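Local coordinates for epimerase family protein SDR39U1 (Homo sapiens, PDB 4B4O), which binds NADPH and is a putative NADP-dependent oxidoreductase of the NAD(P)-dependent epimerase/dehydratase family, at residues G13-Q18 with D197-L202; A102-T107 with T203-A208. The protein carries 3 engineered substitutions. All coordinates share one frame; numbering follows the deposited sequence.

In the fold
From the N terminus the chain makes strand 2-6 and then helix 11-22, whose residues 13-18 meet their partner only some 180 residues later. The central parallel sheet of the Rossmann-type domain is largely laid down in between, including strand 102-108, which supplies the first half of contact 2. Helix 195-207 then closes both loops in order: its residues 197-202 return to helix 11-22 in contact 1, and residues 203-208, the last turn of the helix and the residue after it, reach strand 102-108 in contact 2. The two loops therefore cross. The contacts also touch, since Leu-202 reaches the strand as well. One helix thus ties the dinucleotide-binding helix to the middle of the sheet.

Contact 1 of 2, residues G13-Q18 with D197-L202; sequences GTALTQ and DLAGIL
Leu-16 and Ala-15 of residues 13-18 carry one side of this helix pair, and Ala-199 and Leu-202 of residues 197-202 the other. The isobutyl group of Leu-16 has its CG anti to the backbone N (chi1 180°), which sends both methyls to the partner helix. CD1 comes down on the backbone, 3.7 Å from Ala-199 O, a packing contact, and also meets CB of Leu-202. CD2 goes to the end of the same leucine, 3.9 Å from Leu-202 CD1. The two leucine side chains cross at about a right angle, CD1 of Leu-16 lying by CB of Leu-202 and CD2 by its CD1. Beside them the small residues face each other, with Ala-15 CB 4.5 Å from Ala-199 CB, and Leu-16 CA is 4.8 Å from Ala-199 CA. The segment axes approach to 8.9 Å at a crossing angle of -58°, and no hydrogen bond spans them.

Behind the apolar surface, Gly-13 O receives Thr-17 N and Thr-17 OG1 from opposite faces of its carbonyl plane, the hydroxyl at 3.0 Å. At the far side of the second helix, Asp-197 is anchored by Tyr-277, Ser-280 and Phe-281. Gly-13 probably closes the GxGxxG motif of the Rossmann fold, and Leu-16 lies near Leu-58 of the NADP site. Leu-198 and Leu-202 pack on both Ile-12 and strand 151-161, placing helices 11-22 and 195-207 side by side over one face of the parallel sheet.

Contact 2 of 2, residues A102-T107 with T203-A208; sequences AWVLVT and THALEA. With NDP (NADPH dihydro-nicotinamide-adenine-dinucleotide phosphate), chain I.
A single valine methyl, Val-104 CG2, makes the closest contacts of the strand with the helix. It stands 3.7 Å from Leu-206 CD2 and 4.2 Å from Ala-205 CB, bridging two consecutive helix residues. With CG1 anti to the backbone N (chi1 -176°), CG2 makes the closest contacts with residues 203-208, while CG1 is turned mainly to Leu-202 one turn earlier. Leu-206 delivers only CD2, and its side chain slants across that of Val-104. At the start of the strand, Ala-102 CB is 4.4 Å from Leu-206 O.

Alternation puts Ala-102 and Val-104 on the helix side, whereas Trp-103 points away and bonds through NE1 to Ala-143 O. Helix 195-207 covers the parallel sheet of the Rossmann-type fold, running at 159° to the strand as expected of this layering. The C-terminal end of strand 102-108 reaches the cofactor: Val-106 CG1 lies 3.6 Å from NADPH O4D, and Thr-107 O is 3.3 Å from C6N of the nicotinamide. Thr-107 OG1 hydrogen-bonds Glu-140. Glu-207, whose CB points away from the strand, joins Arg-23 by a salt bridge and hydrogen-bonds His-25.

With no hydrogen bond between the segments and all four touching residues buried, apolar packing holds helix to strand. The backbones of Ala-102 and Val-104 bond within the sheet to strand 54-57, Arg-151 takes Ala-205 O, and the strand's cofactor end lies against the ribose and nicotinamide.

Contact 1 of 2, residues G13-Q18 with D197-L202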
ATOM      1  N   GLY A  13       5.513   1.110   6.771  1.00 16.91           N
ATOM      2  CA  GLY A  13       6.595   0.412   7.436  1.00 17.59           C
ATOM      3  C   GLY A  13       6.657   0.637   8.927  1.00 18.53           C
ATOM      4  O   GLY A  13       6.927  -0.277   9.689  1.00 18.90           O
ATOM      5  N   THR A  14       6.410   1.866   9.335  1.00 19.15           N
ATOM      6  CA  THR A  14       6.449   2.217  10.725  1.00 20.30           C
ATOM      7  C   THR A  14       5.318   1.552  11.485  1.00 19.98           C
ATOM      8  O   THR A  14       5.499   1.112  12.610  1.00 20.84           O
ATOM      9  CB  THR A  14       6.400   3.747  10.889  1.00 21.28           C
ATOM     10  OG1 THR A  14       7.552   4.312  10.254  1.00 21.90           O
ATOM     11  CG2 THR A  14       6.398   4.120  12.348  1.00 22.70           C
ATOM     12  N   ALA A  15       4.142   1.486  10.881  1.00 18.94           N
ATOM     13  CA  ALA A  15       3.025   0.804  11.499  1.00 18.73           C
ATOM     14  C   ALA A  15       3.319  -0.688  11.550  1.00 18.44           C
ATOM     15  O   ALA A  15       3.045  -1.338  12.553  1.00 19.10           O
ATOM     16  CB  ALA A  15       1.722   1.088  10.751  1.00 17.83           C
ATOM     17  N   LEU A  16       3.881  -1.235  10.484  1.00 17.71           N
ATOM     18  CA  LEU A  16       4.178  -2.675  10.425  1.00 17.66           C
ATOM     19  C   LEU A  16       5.208  -3.058  11.480  1.00 18.96           C
ATOM     20  O   LEU A  16       5.071  -4.087  12.143  1.00 19.53           O
ATOM     21  CB  LEU A  16       4.662  -3.110   9.036  1.00 16.91           C
ATOM     22  CG  LEU A  16       5.013  -4.603   8.838  1.00 17.09           C
ATOM     23  CD1 LEU A  16       3.914  -5.564   9.221  1.00 17.03           C
ATOM     24  CD2 LEU A  16       5.346  -4.861   7.387  1.00 16.47           C
ATOM     25  N   THR A  17       6.207  -2.209  11.652  1.00 19.63           N
ATOM     26  CA  THR A  17       7.228  -2.449  12.645  1.00 21.06           C
ATOM     27  C   THR A  17       6.622  -2.466  14.064  1.00 22.04           C
ATOM     28  O   THR A  17       6.900  -3.377  14.842  1.00 23.01           O
ATOM     29  CB  THR A  17       8.374  -1.434  12.504  1.00 21.75           C
ATOM     30  OG1 THR A  17       9.089  -1.698  11.290  1.00 21.23           O
ATOM     31  CG2 THR A  17       9.321  -1.519  13.688  1.00 23.47           C
ATOM     32  N   GLN A  18       5.769  -1.495  14.373  1.00 21.98           N
ATOM     33  CA  GLN A  18       5.157  -1.429  15.703  1.00 23.13           C
ATOM     34  C   GLN A  18       4.373  -2.706  15.954  1.00 22.99           C
ATOM     35  O   GLN A  18       4.433  -3.254  17.046  1.00 24.33           O
ATOM     36  CB  GLN A  18       4.277  -0.181  15.932  1.00 23.26           C
ATOM     37  N   ASP A 197      -5.060  -2.396   9.646  1.00 15.06           N
ATOM     38  CA  ASP A 197      -5.483  -3.617   8.962  1.00 14.84           C
ATOM     39  C   ASP A 197      -4.534  -4.018   7.839  1.00 14.54           C
ATOM     40  O   ASP A 197      -4.377  -5.206   7.568  1.00 14.76           O
ATOM     41  CB  ASP A 197      -6.917  -3.484   8.448  1.00 14.27           C
ATOM     42  CG  ASP A 197      -7.946  -3.727   9.532  1.00 14.90           C
ATOM     43  OD1 ASP A 197      -7.754  -4.663  10.338  1.00 15.79           O
ATOM     44  OD2 ASP A 197      -8.957  -2.977   9.571  1.00 14.64           O
ATOM     45  N   LEU A 198      -3.882  -3.061   7.185  1.00 14.18           N
ATOM     46  CA  LEU A 198      -2.827  -3.435   6.239  1.00 14.19           C
ATOM     47  C   LEU A 198      -1.668  -4.061   6.999  1.00 15.10           C
ATOM     48  O   LEU A 198      -1.161  -5.090   6.611  1.00 15.34           O
ATOM     49  CB  LEU A 198      -2.342  -2.249   5.382  1.00 13.89           C
ATOM     50  CG  LEU A 198      -1.309  -2.659   4.318  1.00 14.07           C
ATOM     51  CD1 LEU A 198      -1.875  -3.735   3.421  1.00 13.73           C
ATOM     52  CD2 LEU A 198      -0.905  -1.461   3.484  1.00 14.01           C
ATOM     53  N   ALA A 199      -1.284  -3.417   8.091  1.00 15.73           N
ATOM     54  CA  ALA A 199      -0.262  -3.923   8.977  1.00 16.85           C
ATOM     55  C   ALA A 199      -0.601  -5.337   9.465  1.00 17.30           C
ATOM     56  O   ALA A 199       0.264  -6.222   9.530  1.00 18.01           O
ATOM     57  CB  ALA A 199      -0.107  -2.960  10.151  1.00 17.57           C
ATOM     58  N   GLY A 200      -1.880  -5.537   9.792  1.00 17.02           N
ATOM     59  CA  GLY A 200      -2.392  -6.835  10.242  1.00 17.58           C
ATOM     60  C   GLY A 200      -2.365  -7.941   9.183  1.00 17.23           C
ATOM     61  O   GLY A 200      -1.947  -9.065   9.464  1.00 18.02           O
ATOM     62  N   ILE A 201      -2.790  -7.603   7.966  1.00 16.20           N
ATOM     63  CA  ILE A 201      -2.754  -8.539   6.857  1.00 15.95           C
ATOM     64  C   ILE A 201      -1.323  -8.960   6.572  1.00 16.40           C
ATOM     65  O   ILE A 201      -1.033 -10.132   6.441  1.00 16.89           O
ATOM     66  CB  ILE A 201      -3.369  -7.934   5.588  1.00 14.97           C
ATOM     67  CG1 ILE A 201      -4.890  -7.798   5.747  1.00 14.71           C
ATOM     68  CG2 ILE A 201      -3.031  -8.787   4.383  1.00 14.91           C
ATOM     69  CD1 ILE A 201      -5.487  -6.829   4.743  1.00 13.89           C
ATOM     70  N   LEU A 202      -0.432  -7.994   6.489  1.00 16.36           N
ATOM     71  CA  LEU A 202       0.968  -8.269   6.235  1.00 16.96           C
ATOM     72  C   LEU A 202       1.545  -9.188   7.308  1.00 18.13           C
ATOM     73  O   LEU A 202       2.255 -10.137   7.011  1.00 18.66           O
ATOM     74  CB  LEU A 202       1.762  -6.961   6.177  1.00 17.03           C
ATOM     75  CG  LEU A 202       1.509  -6.058   4.979  1.00 16.19           C
ATOM     76  CD1 LEU A 202       2.147  -4.702   5.235  1.00 16.48           C
ATOM     77  CD2 LEU A 202       1.991  -6.726   3.714  1.00 16.17           C
TER

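Contact 2 of 2, residues A102-T107 with T203-A208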
ATOM      1  N   ALA A 102       9.290 -16.853   4.373  1.00 27.22           N
ATOM      2  CA  ALA A 102       8.246 -16.028   3.724  1.00 25.12           C
ATOM      3  C   ALA A 102       8.791 -14.738   3.085  1.00 23.82           C
ATOM      4  O   ALA A 102       9.812 -14.189   3.514  1.00 24.13           O
ATOM      5  CB  ALA A 102       7.112 -15.712   4.683  1.00 24.20           C
ATOM      6  N   TRP A 103       8.103 -14.284   2.033  1.00 22.59           N
ATOM      7  CA  TRP A 103       8.492 -13.095   1.220  1.00 21.56           C
ATOM      8  C   TRP A 103       7.259 -12.385   0.725  1.00 19.93           C
ATOM      9  O   TRP A 103       6.483 -12.937  -0.045  1.00 19.90           O
ATOM     10  CB  TRP A 103       9.357 -13.547   0.050  1.00 22.70           C
ATOM     11  CG  TRP A 103       9.615 -12.598  -1.116  1.00 22.06           C
ATOM     12  CD1 TRP A 103       9.537 -12.906  -2.459  1.00 22.50           C
ATOM     13  CD2 TRP A 103      10.111 -11.213  -1.097  1.00 21.30           C
ATOM     14  NE1 TRP A 103       9.907 -11.846  -3.240  1.00 22.06           N
ATOM     15  CE2 TRP A 103      10.261 -10.808  -2.499  1.00 21.36           C
ATOM     16  CE3 TRP A 103      10.419 -10.299  -0.107  1.00 20.81           C
ATOM     17  CZ2 TRP A 103      10.683  -9.541  -2.863  1.00 20.97           C
ATOM     18  CZ3 TRP A 103      10.855  -9.025  -0.489  1.00 20.41           C
ATOM     19  CH2 TRP A 103      10.969  -8.653  -1.835  1.00 20.49           C
ATOM     20  N   VAL A 104       7.053 -11.168   1.205  1.00 18.77           N
ATOM     21  CA  VAL A 104       5.800 -10.465   1.004  1.00 17.39           C
ATOM     22  C   VAL A 104       6.030  -9.111   0.370  1.00 16.62           C
ATOM     23  O   VAL A 104       6.856  -8.345   0.850  1.00 16.76           O
ATOM     24  CB  VAL A 104       5.101 -10.268   2.343  1.00 17.00           C
ATOM     25  CG1 VAL A 104       3.739  -9.618   2.124  1.00 15.81           C
ATOM     26  CG2 VAL A 104       5.026 -11.613   3.063  1.00 18.15           C
ATOM     27  N   LEU A 105       5.296  -8.822  -0.705  1.00 16.02           N
ATOM     28  CA  LEU A 105       5.394  -7.536  -1.408  1.00 15.51           C
ATOM     29  C   LEU A 105       4.092  -6.792  -1.316  1.00 14.47           C
ATOM     30  O   LEU A 105       3.018  -7.402  -1.302  1.00 14.16           O
ATOM     31  CB  LEU A 105       5.712  -7.762  -2.885  1.00 16.05           C
ATOM     32  CG  LEU A 105       5.953  -6.493  -3.697  1.00 15.93           C
ATOM     33  CD1 LEU A 105       7.087  -5.668  -3.095  1.00 16.33           C
ATOM     34  CD2 LEU A 105       6.287  -6.867  -5.128  1.00 16.77           C
ATOM     35  N   VAL A 106       4.187  -5.470  -1.199  1.00 14.13           N
ATOM     36  CA  VAL A 106       3.000  -4.617  -1.259  1.00 13.39           C
ATOM     37  C   VAL A 106       2.995  -3.957  -2.612  1.00 13.51           C
ATOM     38  O   VAL A 106       3.972  -3.317  -3.002  1.00 14.06           O
ATOM     39  CB  VAL A 106       2.966  -3.526  -0.154  1.00 13.23           C
ATOM     40  CG1 VAL A 106       1.910  -2.476  -0.460  1.00 12.82           C
ATOM     41  CG2 VAL A 106       2.697  -4.128   1.218  1.00 13.20           C
ATOM     42  N   THR A 107       1.904  -4.140  -3.349  1.00 13.20           N
ATOM     43  CA  THR A 107       1.680  -3.365  -4.573  1.00 13.42           C
ATOM     44  C   THR A 107       0.303  -2.694  -4.440  1.00 12.91           C
ATOM     45  O   THR A 107      -0.080  -2.306  -3.323  1.00 12.53           O
ATOM     46  CB  THR A 107       1.851  -4.231  -5.825  1.00 13.99           C
ATOM     47  OG1 THR A 107       0.791  -5.192  -5.909  1.00 13.74           O
ATOM     48  CG2 THR A 107       3.180  -4.973  -5.777  1.00 14.68           C
ATOM     49  N   THR A 203       1.239  -8.892   8.562  1.00 18.66           N
ATOM     50  CA  THR A 203       1.688  -9.714   9.673  1.00 19.99           C
ATOM     51  C   THR A 203       1.125 -11.123   9.597  1.00 20.24           C
ATOM     52  O   THR A 203       1.813 -12.089   9.891  1.00 21.25           O
ATOM     53  CB  THR A 203       1.306  -9.061  10.998  1.00 20.62           C
ATOM     54  OG1 THR A 203       1.984  -7.809  11.091  1.00 20.64           O
ATOM     55  CG2 THR A 203       1.725  -9.924  12.183  1.00 22.26           C
ATOM     56  N   HIS A 204      -0.140 -11.231   9.243  1.00 19.48           N
ATOM     57  CA  HIS A 204      -0.754 -12.520   9.105  1.00 19.81           C
ATOM     58  C   HIS A 204      -0.087 -13.297   7.990  1.00 19.66           C
ATOM     59  O   HIS A 204       0.093 -14.517   8.100  1.00 20.49           O
ATOM     60  CB  HIS A 204      -2.249 -12.337   8.866  1.00 19.13           C
ATOM     61  CG  HIS A 204      -3.033 -13.607   8.951  1.00 19.80           C
ATOM     62  ND1 HIS A 204      -3.057 -14.350  10.044  1.00 21.14           N
ATOM     63  CD2 HIS A 204      -3.840 -14.248   8.020  1.00 19.47           C
ATOM     64  CE1 HIS A 204      -3.834 -15.418   9.839  1.00 21.65           C
ATOM     65  NE2 HIS A 204      -4.319 -15.346   8.597  1.00 20.61           N
ATOM     66  N   ALA A 205       0.258 -12.615   6.895  1.00 18.73           N
ATOM     67  CA  ALA A 205       0.950 -13.260   5.772  1.00 18.68           C
ATOM     68  C   ALA A 205       2.303 -13.801   6.231  1.00 19.78           C
ATOM     69  O   ALA A 205       2.680 -14.924   5.927  1.00 20.35           O
ATOM     70  CB  ALA A 205       1.137 -12.297   4.611  1.00 17.76           C
ATOM     71  N   LEU A 206       3.008 -12.998   7.025  1.00 20.22           N
ATOM     72  CA  LEU A 206       4.302 -13.407   7.561  1.00 21.49           C
ATOM     73  C   LEU A 206       4.191 -14.581   8.541  1.00 22.70           C
ATOM     74  O   LEU A 206       5.027 -15.435   8.542  1.00 23.64           O
ATOM     75  CB  LEU A 206       5.014 -12.214   8.213  1.00 21.90           C
ATOM     76  CG  LEU A 206       5.438 -11.087   7.274  1.00 21.16           C
ATOM     77  CD1 LEU A 206       5.852  -9.815   8.006  1.00 21.57           C
ATOM     78  CD2 LEU A 206       6.602 -11.556   6.436  1.00 21.68           C
ATOM     79  N   GLU A 207       3.163 -14.620   9.372  1.00 22.81           N
ATOM     80  CA  GLU A 207       3.085 -15.618  10.443  1.00 24.27           C
ATOM     81  C   GLU A 207       2.449 -16.924   9.992  1.00 24.39           C
ATOM     82  O   GLU A 207       2.917 -17.992  10.338  1.00 25.64           O
ATOM     83  CB  GLU A 207       2.275 -15.078  11.616  1.00 24.66           C
ATOM     84  CG  GLU A 207       2.948 -13.939  12.361  1.00 25.07           C
ATOM     85  CD  GLU A 207       2.111 -13.402  13.517  1.00 25.57           C
ATOM     86  OE1 GLU A 207       0.949 -13.800  13.664  1.00 25.43           O
ATOM     87  OE2 GLU A 207       2.623 -12.602  14.316  1.00 26.30           O
ATOM     88  N   ALA A 208       1.344 -16.832   9.255  1.00 23.26           N
ATOM     89  CA  ALA A 208       0.516 -17.983   8.937  1.00 23.55           C
ATOM     90  C   ALA A 208       1.060 -18.663   7.689  1.00 23.24           C
ATOM     91  O   ALA A 208       1.072 -18.079   6.606  1.00 22.08           O
ATOM     92  CB  ALA A 208      -0.918 -17.514   8.728  1.00 22.69           C
TER
HETATM   93  PA  NDP I 999       6.313   5.845   2.060  1.00  2.00           P
HETATM   94  O1A NDP I 999       6.661   6.878   0.961  1.00  2.00           O
HETATM   95  O2A NDP I 999       5.905   6.316   3.472  1.00  2.00           O
HETATM   96  O5B NDP I 999       7.563   4.850   2.391  1.00  2.00           O
HETATM   97  C5B NDP I 999       8.437   4.551   1.307  1.00  2.00           C
HETATM   98  C4B NDP I 999       9.791   4.209   1.876  1.00  2.00           C
HETATM   99  O4B NDP I 999      10.578   3.704   0.801  1.00  2.00           O
HETATM  100  C3B NDP I 999      10.491   5.443   2.456  1.00  2.00           C
HETATM  101  O3B NDP I 999      10.477   5.485   3.911  1.00  2.00           O
HETATM  102  C2B NDP I 999      11.921   5.327   1.950  1.00  2.00           C
HETATM  103  O2B NDP I 999      12.774   4.707   2.902  1.00  2.00           O
HETATM  104  C1B NDP I 999      11.827   4.380   0.792  1.00  2.00           C
HETATM  105  N9A NDP I 999      11.908   5.206  -0.415  1.00  2.00           N
HETATM  106  C8A NDP I 999      11.299   6.390  -0.748  1.00  2.00           C
HETATM  107  N7A NDP I 999      11.761   6.800  -2.004  1.00  2.00           N
HETATM  108  C5A NDP I 999      12.657   5.870  -2.432  1.00  2.00           C
HETATM  109  C6A NDP I 999      13.499   5.641  -3.610  1.00  2.00           C
HETATM  110  N6A NDP I 999      13.485   6.485  -4.663  1.00  2.00           N
HETATM  111  N1A NDP I 999      14.289   4.548  -3.640  1.00  2.00           N
HETATM  112  C2A NDP I 999      14.311   3.689  -2.580  1.00  2.00           C
HETATM  113  N3A NDP I 999      13.548   3.812  -1.474  1.00  2.00           N
HETATM  114  C4A NDP I 999      12.736   4.841  -1.381  1.00  2.00           C
HETATM  115  O3  NDP I 999       5.179   4.955   1.324  1.00  2.00           O
HETATM  116  PN  NDP I 999       4.067   4.091   2.108  1.00  2.00           P
HETATM  117  O1N NDP I 999       4.659   3.606   3.422  1.00  2.00           O
HETATM  118  O2N NDP I 999       2.785   4.866   2.167  1.00  2.00           O
HETATM  119  O5D NDP I 999       3.832   2.829   1.074  1.00  2.00           O
HETATM  120  C5D NDP I 999       4.972   1.955   0.911  1.00  2.00           C
HETATM  121  C4D NDP I 999       4.868   1.120  -0.349  1.00  2.00           C
HETATM  122  O4D NDP I 999       3.503   0.726  -0.426  1.00  2.00           O
HETATM  123  C3D NDP I 999       5.163   1.881  -1.658  1.00  2.00           C
HETATM  124  O3D NDP I 999       5.896   1.025  -2.591  1.00  2.00           O
HETATM  125  C2D NDP I 999       3.776   2.279  -2.175  1.00  2.00           C
HETATM  126  O2D NDP I 999       3.564   2.286  -3.592  1.00  2.00           O
HETATM  127  C1D NDP I 999       2.923   1.150  -1.662  1.00  2.00           C
HETATM  128  N1N NDP I 999       1.503   1.512  -1.498  1.00  2.00           N
HETATM  129  C2N NDP I 999       1.126   2.522  -0.703  1.00  2.00           C
HETATM  130  C3N NDP I 999      -0.204   2.849  -0.558  1.00  2.00           C
HETATM  131  C7N NDP I 999      -0.570   3.968   0.346  1.00  2.00           C
HETATM  132  O7N NDP I 999       0.270   4.345   1.160  1.00  2.00           O
HETATM  133  N7N NDP I 999      -1.769   4.539   0.278  1.00  2.00           N
HETATM  134  C4N NDP I 999      -1.274   2.063  -1.235  1.00  2.00           C
HETATM  135  C5N NDP I 999      -0.757   0.980  -2.062  1.00  2.00           C
HETATM  136  C6N NDP I 999       0.604   0.750  -2.152  1.00  2.00           C
HETATM  137  P2B NDP I 999      14.291   5.324   3.150  1.00  2.00           P
HETATM  138  O1X NDP I 999      15.130   4.859   1.978  1.00  2.00           O
HETATM  139  O2X NDP I 999      14.157   6.875   3.218  1.00  2.00           O
HETATM  140  O3X NDP I 999      14.573   4.568   4.472  1.00  2.00           O